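Increased recombination centers protein 6 (Saccharomyces cerevisiae, PDB 3UC9) serves as a clathrin coat accessory factor related to small G proteins and is involved in gross chromosomal rearrangements and telomere healing. Local coordinates at residues D111-K116 with E141-D146; D149-I154 with I163-W168. All blocks are in the same frame, centred on the assembly; numbering follows the deposited sequence.

Contact 1: residues D111-K116 with E141-D146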
ATOM      1  N   ASP A 111      -2.035  11.269   7.115  1.00 16.89           N
ATOM      2  CA  ASP A 111      -1.475  12.615   7.011  1.00 18.56           C
ATOM      3  C   ASP A 111      -0.024  12.439   7.405  1.00 19.04           C
ATOM      4  O   ASP A 111       0.259  12.251   8.569  1.00 20.87           O
ATOM      5  CB  ASP A 111      -2.202  13.568   7.965  1.00 19.78           C
ATOM      6  CG  ASP A 111      -1.548  14.936   8.059  1.00 23.30           C
ATOM      7  OD1 ASP A 111      -0.422  15.128   7.558  1.00 27.93           O
ATOM      8  OD2 ASP A 111      -2.174  15.833   8.647  1.00 23.57           O
ATOM      9  N   ILE A 112       0.893  12.467   6.439  1.00 18.76           N
ATOM     10  CA  ILE A 112       2.279  12.100   6.737  1.00 19.58           C
ATOM     11  C   ILE A 112       3.017  13.127   7.596  1.00 21.91           C
ATOM     12  O   ILE A 112       4.022  12.793   8.219  1.00 22.57           O
ATOM     13  CB  ILE A 112       3.118  11.766   5.465  1.00 18.81           C
ATOM     14  CG1 ILE A 112       3.371  13.012   4.614  1.00 22.08           C
ATOM     15  CG2 ILE A 112       2.443  10.675   4.658  1.00 18.63           C
ATOM     16  CD1 ILE A 112       4.341  12.772   3.474  1.00 23.13           C
ATOM     17  N   ARG A 113       2.531  14.364   7.623  1.00 22.99           N
ATOM     18  CA  ARG A 113       3.084  15.373   8.529  1.00 25.78           C
ATOM     19  C   ARG A 113       2.753  15.051   9.986  1.00 25.82           C
ATOM     20  O   ARG A 113       3.560  15.311  10.880  1.00 26.65           O
ATOM     21  CB  ARG A 113       2.562  16.767   8.188  1.00 27.77           C
ATOM     22  CG  ARG A 113       3.244  17.418   6.991  1.00 31.78           C
ATOM     23  CD  ARG A 113       2.950  18.895   6.972  1.00 40.57           C
ATOM     24  NE  ARG A 113       3.319  19.545   5.713  1.00 48.12           N
ATOM     25  CZ  ARG A 113       4.512  20.069   5.428  1.00 51.63           C
ATOM     26  NH1 ARG A 113       5.519  20.023   6.302  1.00 56.50           N
ATOM     27  NH2 ARG A 113       4.704  20.645   4.246  1.00 47.91           N
ATOM     28  N   GLN A 114       1.565  14.498  10.213  1.00 25.10           N
ATOM     29  CA  GLN A 114       1.102  14.153  11.559  1.00 26.03           C
ATOM     30  C   GLN A 114       1.691  12.829  12.042  1.00 24.99           C
ATOM     31  O   GLN A 114       2.150  12.727  13.188  1.00 26.79           O
ATOM     32  CB  GLN A 114      -0.433  14.082  11.569  1.00 26.02           C
ATOM     33  CG  GLN A 114      -1.087  13.698  12.900  1.00 31.52           C
ATOM     34  CD  GLN A 114      -2.608  13.519  12.776  1.00 37.69           C
ATOM     35  OE1 GLN A 114      -3.215  12.693  13.466  1.00 43.09           O
ATOM     36  NE2 GLN A 114      -3.220  14.287  11.885  1.00 43.69           N
ATOM     37  N   THR A 115       1.661  11.816  11.182  1.00 23.16           N
ATOM     38  CA  THR A 115       2.011  10.449  11.588  1.00 23.02           C
ATOM     39  C   THR A 115       3.440  10.045  11.224  1.00 22.27           C
ATOM     40  O   THR A 115       3.964   9.078  11.778  1.00 23.13           O
ATOM     41  CB  THR A 115       1.008   9.414  11.011  1.00 23.30           C
ATOM     42  OG1 THR A 115       1.005   9.485   9.583  1.00 21.19           O
ATOM     43  CG2 THR A 115      -0.397   9.705  11.519  1.00 24.51           C
ATOM     44  N   LYS A 116       4.071  10.782  10.309  1.00 21.20           N
ATOM     45  CA  LYS A 116       5.467  10.533   9.915  1.00 22.25           C
ATOM     46  C   LYS A 116       5.819   9.045   9.837  1.00 21.70           C
ATOM     47  O   LYS A 116       6.697   8.563  10.571  1.00 21.50           O
ATOM     48  CB  LYS A 116       6.418  11.263  10.869  1.00 24.37           C
ATOM     49  CG  LYS A 116       6.218  12.778  10.885  1.00 28.40           C
ATOM     50  CD  LYS A 116       7.356  13.490  11.604  1.00 32.66           C
ATOM     51  CE  LYS A 116       7.061  14.956  11.799  1.00 38.76           C
ATOM     52  NZ  LYS A 116       6.013  15.177  12.834  1.00 40.19           N
ATOM     53  N   GLU A 141      -3.247  18.018   2.169  1.00 32.73           N
ATOM     54  CA  GLU A 141      -3.200  18.772   0.915  1.00 35.45           C
ATOM     55  C   GLU A 141      -2.149  19.891   0.896  1.00 36.31           C
ATOM     56  O   GLU A 141      -1.886  20.470  -0.160  1.00 36.37           O
ATOM     57  CB  GLU A 141      -4.598  19.323   0.588  1.00 37.24           C
ATOM     58  CG  GLU A 141      -5.671  18.219   0.536  1.00 40.03           C
ATOM     59  CD  GLU A 141      -6.945  18.622  -0.194  1.00 47.07           C
ATOM     60  OE1 GLU A 141      -7.134  19.828  -0.454  1.00 50.58           O
ATOM     61  OE2 GLU A 141      -7.759  17.719  -0.512  1.00 48.37           O
ATOM     62  N   GLU A 142      -1.540  20.182   2.047  1.00 36.54           N
ATOM     63  CA  GLU A 142      -0.478  21.193   2.131  1.00 38.43           C
ATOM     64  C   GLU A 142       0.893  20.658   1.700  1.00 36.74           C
ATOM     65  O   GLU A 142       1.821  21.441   1.494  1.00 36.89           O
ATOM     66  CB  GLU A 142      -0.382  21.758   3.554  1.00 39.69           C
ATOM     67  CG  GLU A 142       0.282  23.141   3.642  1.00 47.30           C
ATOM     68  CD  GLU A 142       0.521  23.597   5.078  1.00 53.92           C
ATOM     69  OE1 GLU A 142      -0.418  23.508   5.904  1.00 57.03           O
ATOM     70  OE2 GLU A 142       1.650  24.049   5.380  1.00 58.38           O
ATOM     71  N   VAL A 143       1.029  19.335   1.579  1.00 33.01           N
ATOM     72  CA  VAL A 143       2.293  18.723   1.165  1.00 31.70           C
ATOM     73  C   VAL A 143       2.422  18.817  -0.353  1.00 31.79           C
ATOM     74  O   VAL A 143       1.556  18.336  -1.086  1.00 31.38           O
ATOM     75  CB  VAL A 143       2.383  17.240   1.598  1.00 29.87           C
ATOM     76  CG1 VAL A 143       3.669  16.601   1.085  1.00 30.66           C
ATOM     77  CG2 VAL A 143       2.289  17.115   3.120  1.00 27.62           C
ATOM     78  N   GLU A 144       3.493  19.448  -0.818  1.00 32.16           N
ATOM     79  CA  GLU A 144       3.725  19.608  -2.248  1.00 33.26           C
ATOM     80  C   GLU A 144       4.502  18.417  -2.781  1.00 31.50           C
ATOM     81  O   GLU A 144       5.116  17.677  -2.024  1.00 30.14           O
ATOM     82  CB  GLU A 144       4.498  20.898  -2.535  1.00 35.86           C
ATOM     83  CG  GLU A 144       3.812  22.159  -2.039  1.00 40.07           C
ATOM     84  CD  GLU A 144       2.601  22.568  -2.870  1.00 47.28           C
ATOM     85  OE1 GLU A 144       2.278  21.891  -3.869  1.00 48.11           O
ATOM     86  OE2 GLU A 144       1.969  23.588  -2.517  1.00 52.00           O
ATOM     87  N   GLN A 145       4.498  18.257  -4.094  1.00 31.11           N
ATOM     88  CA  GLN A 145       5.174  17.121  -4.713  1.00 29.73           C
ATOM     89  C   GLN A 145       6.681  17.099  -4.442  1.00 29.53           C
ATOM     90  O   GLN A 145       7.265  16.026  -4.349  1.00 27.03           O
ATOM     91  CB  GLN A 145       4.905  17.083  -6.215  1.00 30.42           C
ATOM     92  CG  GLN A 145       5.378  15.806  -6.911  1.00 27.11           C
ATOM     93  CD  GLN A 145       4.721  14.556  -6.368  1.00 25.62           C
ATOM     94  OE1 GLN A 145       3.530  14.541  -6.091  1.00 26.50           O
ATOM     95  NE2 GLN A 145       5.502  13.496  -6.215  1.00 25.87           N
ATOM     96  N   ASP A 146       7.311  18.265  -4.308  1.00 29.93           N
ATOM     97  CA  ASP A 146       8.749  18.304  -4.006  1.00 31.35           C
ATOM     98  C   ASP A 146       9.075  17.589  -2.689  1.00 29.72           C
ATOM     99  O   ASP A 146      10.102  16.925  -2.576  1.00 29.20           O
ATOM    100  CB  ASP A 146       9.270  19.748  -3.954  1.00 34.02           C
ATOM    101  CG  ASP A 146       9.319  20.409  -5.329  1.00 39.39           C
ATOM    102  OD1 ASP A 146       9.053  19.734  -6.345  1.00 43.42           O
ATOM    103  OD2 ASP A 146       9.634  21.618  -5.399  1.00 48.65           O
TER
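R113 and V143 mark the nearest backbone approach between the short helix 112-115 and the loop 141-144, with their CA atoms 8.1 Å apart. No hydrogen bond joins the two segments, and side chains fill the distance between them. D111 is the N-cap of helix 112-115: its OD1 accepts weak bonds from R113 N and Q114 N, and a hydrogen bond from N140 ND2, which links the cap to the loop that leads into E141.

R113 and V143 reach for each other from opposite directions. With CG anti to the carbonyl carbon (chi1 -78°), R113 sets off toward the loop and runs extended as far as NE. V143 CG2 meets this chain at two points, R113 CG at 4.0 Å and R113 NE at 3.7 Å, lying obliquely to the guanidinium. NE is buried here without a polar partner in the model. The charge is met further out, where NH2 forms a salt bridge with E147 in the first turn of helix 145-155. E142 O lies at the guanidinium edge, 4.1 Å from R113 NH2, too far for a hydrogen bond between them. The carboxylate of the same residue brings an opposite charge near without contact, E142 OE2 standing 4.7 Å from R113 NH2. On the inner side I112 CG1 approaches V143 CG2 at 4.5 Å, and both residues also rest on I148.

The two segments follow the C-terminal ends of the adjacent parallel strands 103-110 and 133-138, the rim where Rossmann-like folds, small G proteins among them, carry their functional loops.

Contact 2: residues D149-I154 with I163-W168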
ATOM      1  N   ASP A 149       8.719  13.919  -3.404  1.00 23.68           N
ATOM      2  CA  ASP A 149       9.873  13.538  -4.225  1.00 25.03           C
ATOM      3  C   ASP A 149      11.119  13.274  -3.380  1.00 25.68           C
ATOM      4  O   ASP A 149      11.854  12.320  -3.647  1.00 26.97           O
ATOM      5  CB  ASP A 149      10.200  14.625  -5.255  1.00 26.81           C
ATOM      6  CG  ASP A 149       9.204  14.699  -6.405  1.00 26.70           C
ATOM      7  OD1 ASP A 149       8.416  13.764  -6.638  1.00 27.83           O
ATOM      8  OD2 ASP A 149       9.240  15.734  -7.110  1.00 33.03           O
ATOM      9  N   GLU A 150      11.345  14.105  -2.361  1.00 25.62           N
ATOM     10  CA  GLU A 150      12.513  13.952  -1.486  1.00 26.73           C
ATOM     11  C   GLU A 150      12.427  12.658  -0.678  1.00 24.84           C
ATOM     12  O   GLU A 150      13.416  11.951  -0.535  1.00 25.17           O
ATOM     13  CB  GLU A 150      12.654  15.150  -0.547  1.00 28.80           C
ATOM     14  CG  GLU A 150      13.230  16.400  -1.222  1.00 35.50           C
ATOM     15  CD  GLU A 150      13.685  17.460  -0.230  1.00 44.96           C
ATOM     16  OE1 GLU A 150      14.116  17.100   0.891  1.00 50.48           O
ATOM     17  OE2 GLU A 150      13.628  18.659  -0.578  1.00 51.82           O
ATOM     18  N   LEU A 151      11.240  12.351  -0.164  1.00 22.26           N
ATOM     19  CA  LEU A 151      11.009  11.073   0.520  1.00 20.86           C
ATOM     20  C   LEU A 151      11.234   9.870  -0.389  1.00 19.84           C
ATOM     21  O   LEU A 151      11.801   8.860   0.040  1.00 19.50           O
ATOM     22  CB  LEU A 151       9.599  11.016   1.102  1.00 20.23           C
ATOM     23  CG  LEU A 151       9.419  11.933   2.311  1.00 21.33           C
ATOM     24  CD1 LEU A 151       7.953  12.128   2.638  1.00 22.46           C
ATOM     25  CD2 LEU A 151      10.177  11.371   3.507  1.00 23.58           C
ATOM     26  N   ASN A 152      10.787   9.969  -1.637  1.00 19.09           N
ATOM     27  CA  ASN A 152      10.987   8.898  -2.607  1.00 19.66           C
ATOM     28  C   ASN A 152      12.458   8.703  -2.994  1.00 21.55           C
ATOM     29  O   ASN A 152      12.907   7.580  -3.179  1.00 22.28           O
ATOM     30  CB  ASN A 152      10.092   9.106  -3.836  1.00 19.41           C
ATOM     31  CG  ASN A 152       8.649   8.733  -3.567  1.00 20.58           C
ATOM     32  OD1 ASN A 152       8.364   7.899  -2.697  1.00 19.50           O
ATOM     33  ND2 ASN A 152       7.729   9.352  -4.290  1.00 16.70           N
ATOM     34  N   GLU A 153      13.207   9.793  -3.086  1.00 23.56           N
ATOM     35  CA  GLU A 153      14.641   9.712  -3.310  1.00 27.63           C
ATOM     36  C   GLU A 153      15.328   8.903  -2.202  1.00 27.47           C
ATOM     37  O   GLU A 153      16.241   8.125  -2.469  1.00 28.38           O
ATOM     38  CB  GLU A 153      15.238  11.123  -3.399  1.00 29.30           C
ATOM     39  CG  GLU A 153      16.709  11.180  -3.808  1.00 38.25           C
ATOM     40  CD  GLU A 153      16.980  10.656  -5.215  1.00 44.21           C
ATOM     41  OE1 GLU A 153      16.023  10.411  -5.985  1.00 46.48           O
ATOM     42  OE2 GLU A 153      18.174  10.501  -5.554  1.00 53.30           O
ATOM     43  N   ILE A 154      14.868   9.075  -0.968  1.00 26.75           N
ATOM     44  CA  ILE A 154      15.391   8.307   0.163  1.00 27.06           C
ATOM     45  C   ILE A 154      14.981   6.826   0.126  1.00 25.90           C
ATOM     46  O   ILE A 154      15.827   5.947   0.288  1.00 26.82           O
ATOM     47  CB  ILE A 154      14.944   8.924   1.517  1.00 26.69           C
ATOM     48  CG1 ILE A 154      15.512  10.336   1.680  1.00 31.50           C
ATOM     49  CG2 ILE A 154      15.403   8.053   2.691  1.00 25.83           C
ATOM     50  CD1 ILE A 154      14.870  11.116   2.820  1.00 35.54           C
ATOM     51  N   ILE A 163       8.773   0.844  -2.808  1.00 14.99           N
ATOM     52  CA  ILE A 163       8.267   1.719  -1.752  1.00 14.85           C
ATOM     53  C   ILE A 163       8.025   3.062  -2.397  1.00 16.59           C
ATOM     54  O   ILE A 163       8.920   3.591  -3.047  1.00 18.71           O
ATOM     55  CB  ILE A 163       9.278   1.909  -0.616  1.00 14.48           C
ATOM     56  CG1 ILE A 163       9.641   0.570   0.020  1.00 17.66           C
ATOM     57  CG2 ILE A 163       8.720   2.881   0.439  1.00 18.76           C
ATOM     58  CD1 ILE A 163      10.678   0.680   1.099  1.00 19.96           C
ATOM     59  N   GLU A 164       6.827   3.605  -2.238  1.00 15.32           N
ATOM     60  CA  GLU A 164       6.551   4.909  -2.802  1.00 17.08           C
ATOM     61  C   GLU A 164       5.575   5.743  -1.987  1.00 15.92           C
ATOM     62  O   GLU A 164       4.528   5.265  -1.563  1.00 15.59           O
ATOM     63  CB  GLU A 164       6.048   4.772  -4.233  1.00 18.30           C
ATOM     64  CG  GLU A 164       6.280   6.015  -5.068  1.00 20.16           C
ATOM     65  CD  GLU A 164       6.345   5.733  -6.559  1.00 26.82           C
ATOM     66  OE1 GLU A 164       7.069   4.801  -6.971  1.00 29.19           O
ATOM     67  OE2 GLU A 164       5.672   6.455  -7.318  1.00 29.75           O
ATOM     68  N   PHE A 165       5.940   7.010  -1.808  1.00 14.86           N
ATOM     69  CA  PHE A 165       5.052   8.013  -1.235  1.00 15.85           C
ATOM     70  C   PHE A 165       4.262   8.670  -2.371  1.00 16.63           C
ATOM     71  O   PHE A 165       4.839   9.026  -3.401  1.00 15.80           O
ATOM     72  CB  PHE A 165       5.863   9.081  -0.483  1.00 16.14           C
ATOM     73  CG  PHE A 165       6.513   8.567   0.776  1.00 16.68           C
ATOM     74  CD1 PHE A 165       5.933   8.804   2.012  1.00 21.73           C
ATOM     75  CD2 PHE A 165       7.682   7.822   0.723  1.00 18.66           C
ATOM     76  CE1 PHE A 165       6.523   8.321   3.179  1.00 20.42           C
ATOM     77  CE2 PHE A 165       8.275   7.344   1.882  1.00 18.42           C
ATOM     78  CZ  PHE A 165       7.696   7.603   3.109  1.00 18.74           C
ATOM     79  N   VAL A 166       2.950   8.817  -2.182  1.00 17.68           N
ATOM     80  CA  VAL A 166       2.060   9.385  -3.213  1.00 18.45           C
ATOM     81  C   VAL A 166       1.062  10.356  -2.576  1.00 20.07           C
ATOM     82  O   VAL A 166       0.489  10.064  -1.530  1.00 21.72           O
ATOM     83  CB  VAL A 166       1.287   8.256  -3.953  1.00 19.15           C
ATOM     84  CG1 VAL A 166       0.334   8.841  -5.002  1.00 19.73           C
ATOM     85  CG2 VAL A 166       2.249   7.293  -4.638  1.00 19.21           C
ATOM     86  N   ASN A 167       0.865  11.525  -3.192  1.00 20.74           N
ATOM     87  CA  ASN A 167      -0.185  12.445  -2.770  1.00 20.31           C
ATOM     88  C   ASN A 167      -1.526  12.032  -3.372  1.00 21.32           C
ATOM     89  O   ASN A 167      -1.590  11.679  -4.550  1.00 19.98           O
ATOM     90  CB  ASN A 167       0.136  13.874  -3.225  1.00 22.83           C
ATOM     91  CG  ASN A 167       0.949  14.655  -2.220  1.00 23.95           C
ATOM     92  OD1 ASN A 167       1.023  14.299  -1.051  1.00 22.96           O
ATOM     93  ND2 ASN A 167       1.549  15.765  -2.675  1.00 22.02           N
ATOM     94  N   TRP A 168      -2.590  12.095  -2.570  1.00 21.93           N
ATOM     95  CA  TRP A 168      -3.950  11.877  -3.061  1.00 25.00           C
ATOM     96  C   TRP A 168      -4.931  12.901  -2.475  1.00 29.65           C
ATOM     97  O   TRP A 168      -5.110  12.976  -1.263  1.00 31.07           O
ATOM     98  CB  TRP A 168      -4.409  10.454  -2.754  1.00 24.61           C
ATOM     99  CG  TRP A 168      -5.792  10.148  -3.247  1.00 25.37           C
ATOM    100  CD1 TRP A 168      -6.260  10.279  -4.527  1.00 30.08           C
ATOM    101  CD2 TRP A 168      -6.882   9.660  -2.468  1.00 26.43           C
ATOM    102  NE1 TRP A 168      -7.585   9.897  -4.589  1.00 31.31           N
ATOM    103  CE2 TRP A 168      -7.991   9.517  -3.337  1.00 28.09           C
ATOM    104  CE3 TRP A 168      -7.035   9.329  -1.115  1.00 27.30           C
ATOM    105  CZ2 TRP A 168      -9.233   9.049  -2.897  1.00 30.74           C
ATOM    106  CZ3 TRP A 168      -8.273   8.870  -0.676  1.00 26.99           C
ATOM    107  CH2 TRP A 168      -9.356   8.734  -1.571  1.00 26.75           C
TER
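The ring of F165 receives L151 over one face and N152 at its edge. L151 CB sits 4.0 Å from the F165 ring centroid, 19° off the normal and offset toward the rim, a CH-pi contact; L151 CD1 continues over the ring to 3.9 Å from F165 CD1. At the edge N152 OD1 lies in the ring plane, 3.5 Å from F165 CD2, with amide and ring planes 50° apart.

N152 CG lies anti to the carbonyl carbon, beside the backbone N (chi1 -77°), which brings the amide onto the strand, where it bonds to both backbone polar groups of F165. F165 N donates to N152 OD1 over 2.7 Å in a nearly straight bond, and N152 ND2 donates to F165 O over 3.0 Å. Each bond falls on a lone pair of its acceptor, in the carbonyl plane. The amide therefore pairs with the strand much as the N-H and C=O of one residue of a further strand would in an antiparallel hydrogen-bonded pair, and the two bonds fix which way round it is flipped. With an alanine in place of N152, F165 N and O would probably lose these two partners, and the strand its polar tie to the helix. E164 CG packs against the amide, 3.7 Å from N152 ND2, while the E164 carboxylate turns elsewhere and pairs with R188 of helix 185-195.

Helix 149-154 runs nearly antiparallel to strand 163-167, their axes 7.6 Å apart at closest approach, as expected of the second half of the beta-alpha-beta crossover 133-138, 145-155, 163-167. The strand is the outermost on this side of the sheet: E164 and V166 bond through their backbones to strand 133-138, while F165 turns its N and O to the helix. F165 also touches I148 of the same helix, L136 of strand 133-138 and L121 of helix 121-127.

In the fold
Contact 1 closes before contact 2 opens, and helix 145-155 serves both: the range 141-146 ends in its first turn, and 149-154 makes up most of the rest. Their centres lie about 10 Å apart, on the same side of the chain's centre. Two links join them directly. N167 ND2 lies 3.0 Å from V143 O, bringing the end of strand 163-167 against the loop before the helix, and I112 CD1 meets L151 CD1 at 3.8 Å. Contact 1 thus lies at the C-terminal rim of the sheet, where the loop before helix 145-155 meets helix 112-115, and contact 2 packs the helix along the edge strand.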